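Isomaltose glucohydrolase (Kribbella flavida, PDB 5Z3E) hydrolyses the alpha-1,6-glucosidic linkage of isomaltose from its non-reducing end, yielding beta-D-glucose and D-glucose, in the intracellular breakdown of a starch-derived cyclic tetrasaccharide. Local coordinates at residues R204-L209 and S243-E248; D252-K257 and S262-S267; M287-V292 and A321-N326. The protein carries 1 engineered substitution. All blocks are in the same frame, centred on the assembly; numbering follows the deposited sequence.

Contact 1: residues R204-L209 and S243-E248; sequences RHVSTL and SLVSAE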
# COMPACT_ATOMS: atom_id res chain seq x y z
N ARG A 204 -0.94 -16.83 3.27
CA ARG A 204 -0.65 -15.70 4.15
C ARG A 204 0.54 -14.98 3.56
O ARG A 204 1.65 -15.51 3.46
CB ARG A 204 -0.42 -16.18 5.58
CG ARG A 204 -1.69 -16.80 6.14
CD ARG A 204 -1.66 -17.14 7.58
NE ARG A 204 -0.76 -18.23 7.88
CZ ARG A 204 -0.52 -18.65 9.11
NH1 ARG A 204 -1.14 -18.07 10.13
NH2 ARG A 204 0.34 -19.63 9.33
N HIS A 205 0.26 -13.78 3.07
CA HIS A 205 1.15 -13.06 2.18
C HIS A 205 2.06 -12.15 2.99
O HIS A 205 1.59 -11.42 3.85
CB HIS A 205 0.33 -12.29 1.15
CG HIS A 205 -0.54 -13.22 0.40
ND1 HIS A 205 -0.05 -14.01 -0.61
CD2 HIS A 205 -1.84 -13.53 0.61
CE1 HIS A 205 -1.05 -14.77 -1.01
NE2 HIS A 205 -2.14 -14.52 -0.29
N VAL A 206 3.36 -12.18 2.71
CA VAL A 206 4.31 -11.46 3.53
C VAL A 206 4.11 -9.94 3.45
O VAL A 206 4.26 -9.28 4.49
CB VAL A 206 5.74 -11.95 3.25
CG1 VAL A 206 6.78 -11.12 3.96
CG2 VAL A 206 5.85 -13.41 3.69
N SER A 207 3.72 -9.38 2.31
CA SER A 207 3.47 -7.96 2.27
C SER A 207 2.13 -7.57 2.93
O SER A 207 1.95 -6.39 3.26
CB SER A 207 3.57 -7.38 0.87
OG SER A 207 2.56 -7.92 0.05
N THR A 208 1.23 -8.52 3.12
CA THR A 208 0.02 -8.28 3.91
C THR A 208 0.35 -8.31 5.40
O THR A 208 0.01 -7.39 6.14
CB THR A 208 -1.08 -9.28 3.55
OG1 THR A 208 -1.41 -9.08 2.18
CG2 THR A 208 -2.28 -9.11 4.45
N LEU A 209 1.04 -9.36 5.83
CA LEU A 209 1.56 -9.42 7.19
C LEU A 209 2.38 -8.19 7.48
O LEU A 209 2.31 -7.61 8.58
CB LEU A 209 2.38 -10.69 7.37
CG LEU A 209 1.57 -11.99 7.37
CD1 LEU A 209 2.50 -13.19 7.20
CD2 LEU A 209 0.74 -12.13 8.64
N SER A 243 7.71 -13.33 14.12
CA SER A 243 8.04 -14.73 14.35
C SER A 243 7.58 -15.60 13.19
O SER A 243 8.28 -16.52 12.76
CB SER A 243 7.38 -15.25 15.62
OG SER A 243 7.89 -14.64 16.78
N LEU A 244 6.38 -15.37 12.70
CA LEU A 244 5.83 -16.14 11.61
C LEU A 244 6.65 -15.94 10.33
O LEU A 244 6.96 -16.90 9.61
CB LEU A 244 4.39 -15.76 11.45
CG LEU A 244 3.57 -16.57 10.55
CD1 LEU A 244 3.60 -18.06 10.90
CD2 LEU A 244 2.10 -16.08 10.64
N VAL A 245 7.01 -14.68 10.04
CA VAL A 245 7.84 -14.40 8.89
C VAL A 245 9.22 -15.02 9.03
O VAL A 245 9.76 -15.58 8.07
CB VAL A 245 7.87 -12.89 8.61
CG1 VAL A 245 8.85 -12.56 7.51
CG2 VAL A 245 6.48 -12.38 8.27
N SER A 246 9.82 -14.96 10.22
CA SER A 246 11.12 -15.61 10.40
C SER A 246 11.04 -17.12 10.17
O SER A 246 11.97 -17.72 9.64
CB SER A 246 11.65 -15.34 11.80
OG SER A 246 12.04 -13.98 11.96
N ALA A 247 9.94 -17.74 10.59
CA ALA A 247 9.80 -19.19 10.48
C ALA A 247 9.49 -19.67 9.08
O ALA A 247 9.92 -20.76 8.72
CB ALA A 247 8.73 -19.68 11.43
N GLU A 248 8.69 -18.90 8.34
CA GLU A 248 8.11 -19.39 7.09
C GLU A 248 8.21 -18.42 5.93
O GLU A 248 7.83 -18.78 4.81
CB GLU A 248 6.62 -19.76 7.30
CG GLU A 248 6.40 -20.79 8.37
CD GLU A 248 4.93 -21.09 8.58
OE1 GLU A 248 4.19 -21.19 7.60
OE2 GLU A 248 4.54 -21.28 9.76
O HOH W 1 1.49 -21.36 7.33
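Over one face of the Arg204 guanidinium sits Leu244, whose CD2 lies 3.8 Å from NH1, displaced toward the rim of the plane rather than centred above CZ. The second methyl, CD1, stands close to Arg204 NH2, and the two side chains cross at about a right angle, so both branches of the leucine meet the flat cation. At the edge, in the guanidinium plane, a water is held by Arg204 NH2 at 2.9 Å; it donates in turn to Glu248 OE1 at 2.7 Å. A bend at chi3 (-68°) turns the arginine head out of the line of its aliphatic chain. A second hold lies outside the two segments: Arg204 NH1 donates to the backbone O of Asp190.

Deeper in, the contact is purely aliphatic. Val245 uses both its branches: CG1 faces Val206 CG1 at 4.4 Å, while CG2 reaches Leu209 CD1 at 4.2 Å. The backbones come nearest at this point, with CA of Val206 and CA of Val245 7.1 Å apart. Val206 and Leu209 sit three residues apart in the first turn of helix 206-220, where His205 is the N-cap, and so present neighbouring side chains to the last turns of helix 231-248. The pairing thus joins two helices of the (alpha/alpha)6 barrel characteristic of family 15, with Val206 about 9 Å, side chain to side chain, from Asp195, the predicted proton acceptor.

Arg204 NH2 and Glu248 OE1 remain 4.5 Å apart, beyond a salt bridge. Their opposite charges would therefore be expected to act partly through the shared water, which accepts from the cation and donates to the carboxylate and is probably polarised by both.

Contact 2: residues D252-K257 and S262-S267; sequences DGHLVK and SAVDGS
Asp265 OD2 receives Lys257 NZ at 2.7 Å, a salt bridge, and Trp197 NE1 donates to the same oxygen. The ammonium meets OD2 on its anti side, somewhat out of the carboxylate plane. It gets there because the lysine chain runs extended over Asp265 CB, with CG 3.7 Å from that atom, and bends only at its end (chi4 75°). The lysine is modelled in two conformers, and this geometry is that of one of them. With Asp195, the predicted proton acceptor, Lys257 NZ makes only a long, weak ion pair.

The other carboxylate oxygen is held within its own segment. Asp265 OD1 accepts from Ser267 N at 2.9 Å, an Asx turn, and from Ser267 OG at 2.7 Å, the hydroxyl coming from above the carboxylate plane. With bonds to both oxygens, the rotation of this buried carboxylate is well determined.

Residues 254-255 form the second strand of a small antiparallel pair with 250-251, and after it the chain loops round and crosses its own path, the touching parts 254-257 and 262-265 lying 71° apart. One backbone bond joins them: Lys257 N donates to Ala263 O at 2.8 Å, with an N-H...O angle of 153° and the donor in the carbonyl plane. Beside it Val256 directs CG1 at Ser262 O, 3.6 Å away.

At the outer end, the His254 ring brings CE1 edge-on to Ser262 O at 3.5 Å. Its rotation is set by ND1, which donates to Leu255 O at 2.8 Å; that oxygen lies in the imidazole plane, while ND1 stands above the carbonyl plane. Val264 CG1 packs beside the bonded pair, touching both atoms, and its side chain also meets Asp295 and Leu296 of helix 283-296.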
# COMPACT_ATOMS: atom_id res chain seq x y z
N ASP A 252 16.64 -18.56 1.65
CA ASP A 252 17.88 -18.14 1.01
C ASP A 252 18.21 -16.69 1.33
O ASP A 252 18.75 -15.95 0.51
CB ASP A 252 17.81 -18.39 -0.51
CG ASP A 252 17.59 -19.85 -0.86
OD1 ASP A 252 18.07 -20.74 -0.12
OD2 ASP A 252 16.90 -20.10 -1.86
N GLY A 253 17.87 -16.27 2.55
CA GLY A 253 18.21 -14.94 3.02
C GLY A 253 17.26 -13.82 2.64
O GLY A 253 17.49 -12.69 3.07
N HIS A 254 16.24 -14.10 1.83
CA HIS A 254 15.32 -13.06 1.40
C HIS A 254 13.90 -13.35 1.84
O HIS A 254 13.50 -14.51 2.00
CB HIS A 254 15.35 -12.85 -0.14
CG HIS A 254 15.06 -14.08 -0.94
ND1 HIS A 254 13.78 -14.57 -1.16
CD2 HIS A 254 15.89 -14.92 -1.60
CE1 HIS A 254 13.85 -15.66 -1.91
NE2 HIS A 254 15.11 -15.90 -2.18
N LEU A 255 13.09 -12.31 1.99
CA LEU A 255 11.66 -12.50 2.15
C LEU A 255 11.08 -13.20 0.93
O LEU A 255 11.63 -13.11 -0.19
CB LEU A 255 10.96 -11.15 2.35
CG LEU A 255 11.36 -10.38 3.62
CD1 LEU A 255 10.78 -8.98 3.58
CD2 LEU A 255 10.91 -11.09 4.87
N VAL A 256 9.96 -13.87 1.12
CA VAL A 256 9.22 -14.54 0.06
C VAL A 256 7.79 -14.04 -0.00
O VAL A 256 7.28 -13.42 0.92
CB VAL A 256 9.29 -16.06 0.18
CG1 VAL A 256 10.72 -16.54 -0.01
CG2 VAL A 256 8.72 -16.53 1.51
N LYS A 257 7.16 -14.37 -1.13
CA LYS A 257 5.86 -13.84 -1.48
C LYS A 257 4.77 -14.20 -0.47
O LYS A 257 3.98 -13.34 -0.05
CB LYS A 257 5.59 -14.36 -2.88
CG LYS A 257 4.31 -14.10 -3.45
CD LYS A 257 4.33 -14.37 -4.96
CE LYS A 257 2.99 -14.36 -5.43
NZ LYS A 257 2.47 -13.07 -5.53
N SER A 262 8.90 -20.04 -2.21
CA SER A 262 10.28 -19.68 -2.48
C SER A 262 10.44 -18.39 -3.29
O SER A 262 11.54 -17.83 -3.30
CB SER A 262 10.99 -20.83 -3.21
OG SER A 262 10.38 -21.12 -4.45
N ALA A 263 9.42 -17.96 -3.99
CA ALA A 263 9.54 -16.84 -4.92
C ALA A 263 9.34 -15.51 -4.23
O ALA A 263 8.80 -15.44 -3.13
CB ALA A 263 8.56 -16.98 -6.03
N VAL A 264 9.76 -14.45 -4.91
CA VAL A 264 9.51 -13.09 -4.45
C VAL A 264 8.32 -12.47 -5.15
O VAL A 264 7.80 -12.96 -6.14
CB VAL A 264 10.77 -12.20 -4.56
CG1 VAL A 264 11.86 -12.70 -3.65
CG2 VAL A 264 11.26 -12.01 -5.98
N ASP A 265 7.86 -11.35 -4.60
CA ASP A 265 6.80 -10.50 -5.14
C ASP A 265 7.34 -9.08 -5.07
O ASP A 265 8.07 -8.72 -4.14
CB ASP A 265 5.51 -10.67 -4.32
CG ASP A 265 4.32 -9.93 -4.89
OD1 ASP A 265 4.21 -8.70 -4.65
OD2 ASP A 265 3.48 -10.57 -5.56
N GLY A 266 6.95 -8.24 -6.03
CA GLY A 266 7.43 -6.89 -6.07
C GLY A 266 6.97 -6.01 -4.91
O GLY A 266 7.54 -4.96 -4.67
N SER A 267 5.93 -6.44 -4.18
CA SER A 267 5.50 -5.72 -2.99
C SER A 267 6.42 -5.91 -1.79
O SER A 267 6.32 -5.16 -0.82
CB SER A 267 4.08 -6.15 -2.61
OG SER A 267 4.03 -7.51 -2.22

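Contact 3: residues M287-V292 and A321-N326; sequences MTRAAV and ALLGWN
Arg289 and Leu323 meet where their CA atoms are 7.2 Å apart, in a roughly antiparallel helix pair of the (alpha/alpha)6 barrel of family 15. The axes of 287-292 and 321-326 cross at -145° and approach no closer than 11.1 Å, so side chains fill most of the gap. Leu323 spreads its two methyls along the partner helix: CD1 lies 4.3 Å from Arg289 CB, and CD2 4.5 Å from Val292 CG1. Asn326, one turn on from Leu323, is where Arg289 CD rests, 4.1 Å from the asparagine CB and close to its carbonyl group.

The polar ends are joined through solvent. A water accepts from Arg289 NH1 at 2.9 Å and donates to both Asn326 O and Asn326 OD1, bridging the two helices with three bonds. The bend of the arginine chain at chi3 (-57°) swings the guanidinium to where NH1 can reach this water; NH1 also donates to Pro280 O.

Further out, helix 333-344 touches Leu323 through His339, and the loop carrying Val273 accepts a bond from Asn326 ND2 at its carbonyl O. That amide is steadied from its own helix as well: ND2 donates to Leu322 O at 3.0 Å, almost straight, reaching the carbonyl from the face opposite to that used by Asn326 N.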
# COMPACT_ATOMS: atom_id res chain seq x y z
N MET A 287 19.10 -8.58 0.80
CA MET A 287 18.87 -9.73 -0.05
C MET A 287 17.52 -9.65 -0.73
O MET A 287 17.36 -10.11 -1.88
CB MET A 287 18.99 -11.01 0.76
CG MET A 287 20.45 -11.31 1.22
SD MET A 287 21.57 -11.72 0.00
CE MET A 287 20.60 -12.74 -0.78
N THR A 288 16.52 -9.10 -0.05
CA THR A 288 15.20 -8.92 -0.65
C THR A 288 15.21 -7.89 -1.76
O THR A 288 14.65 -8.13 -2.83
CB THR A 288 14.16 -8.57 0.43
OG1 THR A 288 14.11 -9.62 1.40
CG2 THR A 288 12.78 -8.43 -0.16
N ARG A 289 15.87 -6.75 -1.53
CA ARG A 289 15.99 -5.77 -2.61
C ARG A 289 16.69 -6.40 -3.81
O ARG A 289 16.29 -6.19 -4.95
CB ARG A 289 16.75 -4.53 -2.16
CG ARG A 289 16.02 -3.68 -1.14
CD ARG A 289 16.70 -2.33 -0.91
NE ARG A 289 18.09 -2.45 -0.50
CZ ARG A 289 18.52 -2.54 0.74
NH1 ARG A 289 17.68 -2.45 1.78
NH2 ARG A 289 19.81 -2.76 0.97
N ALA A 290 17.76 -7.17 -3.56
CA ALA A 290 18.51 -7.79 -4.65
C ALA A 290 17.69 -8.81 -5.39
O ALA A 290 17.78 -8.92 -6.63
CB ALA A 290 19.81 -8.41 -4.10
N ALA A 291 16.90 -9.60 -4.67
CA ALA A 291 16.07 -10.64 -5.30
C ALA A 291 14.97 -10.03 -6.14
O ALA A 291 14.69 -10.49 -7.25
CB ALA A 291 15.52 -11.56 -4.26
N VAL A 292 14.32 -8.99 -5.62
CA VAL A 292 13.31 -8.30 -6.41
C VAL A 292 13.94 -7.70 -7.65
O VAL A 292 13.40 -7.78 -8.76
CB VAL A 292 12.58 -7.25 -5.55
CG1 VAL A 292 11.70 -6.36 -6.41
CG2 VAL A 292 11.76 -7.95 -4.46
N ALA A 321 8.52 2.69 -7.68
CA ALA A 321 8.64 3.72 -6.66
C ALA A 321 8.97 3.10 -5.31
O ALA A 321 9.79 3.63 -4.56
CB ALA A 321 7.36 4.52 -6.57
N LEU A 322 8.30 2.01 -4.97
CA LEU A 322 8.55 1.32 -3.71
C LEU A 322 9.99 0.83 -3.61
O LEU A 322 10.65 0.97 -2.57
CB LEU A 322 7.57 0.15 -3.60
CG LEU A 322 7.68 -0.70 -2.37
CD1 LEU A 322 7.40 0.08 -1.10
CD2 LEU A 322 6.73 -1.88 -2.51
N LEU A 323 10.49 0.23 -4.70
CA LEU A 323 11.88 -0.22 -4.70
C LEU A 323 12.81 0.99 -4.58
O LEU A 323 13.77 0.96 -3.81
CB LEU A 323 12.19 -1.08 -5.92
CG LEU A 323 13.60 -1.66 -5.96
CD1 LEU A 323 13.94 -2.49 -4.72
CD2 LEU A 323 13.78 -2.50 -7.22
N GLY A 324 12.53 2.05 -5.34
CA GLY A 324 13.36 3.23 -5.24
C GLY A 324 13.41 3.82 -3.83
O GLY A 324 14.46 4.25 -3.36
N TRP A 325 12.25 3.85 -3.16
CA TRP A 325 12.15 4.36 -1.79
C TRP A 325 13.06 3.53 -0.88
O TRP A 325 13.80 4.04 -0.06
CB TRP A 325 10.69 4.27 -1.39
CG TRP A 325 10.29 4.77 -0.03
CD1 TRP A 325 11.03 5.42 0.92
CD2 TRP A 325 8.97 4.66 0.49
NE1 TRP A 325 10.22 5.72 2.00
CE2 TRP A 325 8.96 5.26 1.76
CE3 TRP A 325 7.79 4.10 0.01
CZ2 TRP A 325 7.80 5.32 2.55
CZ3 TRP A 325 6.66 4.15 0.78
CH2 TRP A 325 6.66 4.75 2.03
N ASN A 326 12.98 2.21 -1.06
CA ASN A 326 13.80 1.29 -0.28
C ASN A 326 15.30 1.44 -0.58
O ASN A 326 16.12 1.36 0.35
CB ASN A 326 13.30 -0.13 -0.48
CG ASN A 326 12.22 -0.42 0.53
OD1 ASN A 326 12.55 -0.80 1.66
ND2 ASN A 326 10.97 -0.14 0.19
O HOH W 2 15.36 -0.74 2.10

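In the fold
Read from the N terminus, the three contacts follow in series, none nesting within or crossing another. Contact 1 closes a largely helical excursion of 33 residues, from the start of helix 206-220 to the end region of helix 231-248; contact 2 then closes a short loop of four residues, and contact 3 spans 28 residues from helix 283-296 to helix 317-329. Contact 2 is the middle member in space as well. It meets contact 1 through Ser207 OG and Ser267 OG, and through Val245 packed on Leu255; it meets contact 3 through Leu255 N and Thr288 OG1. Contacts 1 and 3 do not touch, their nearest atoms being about 7 Å apart, so the non-helical segments 252-257 and 262-267 bridge the two helix pairs.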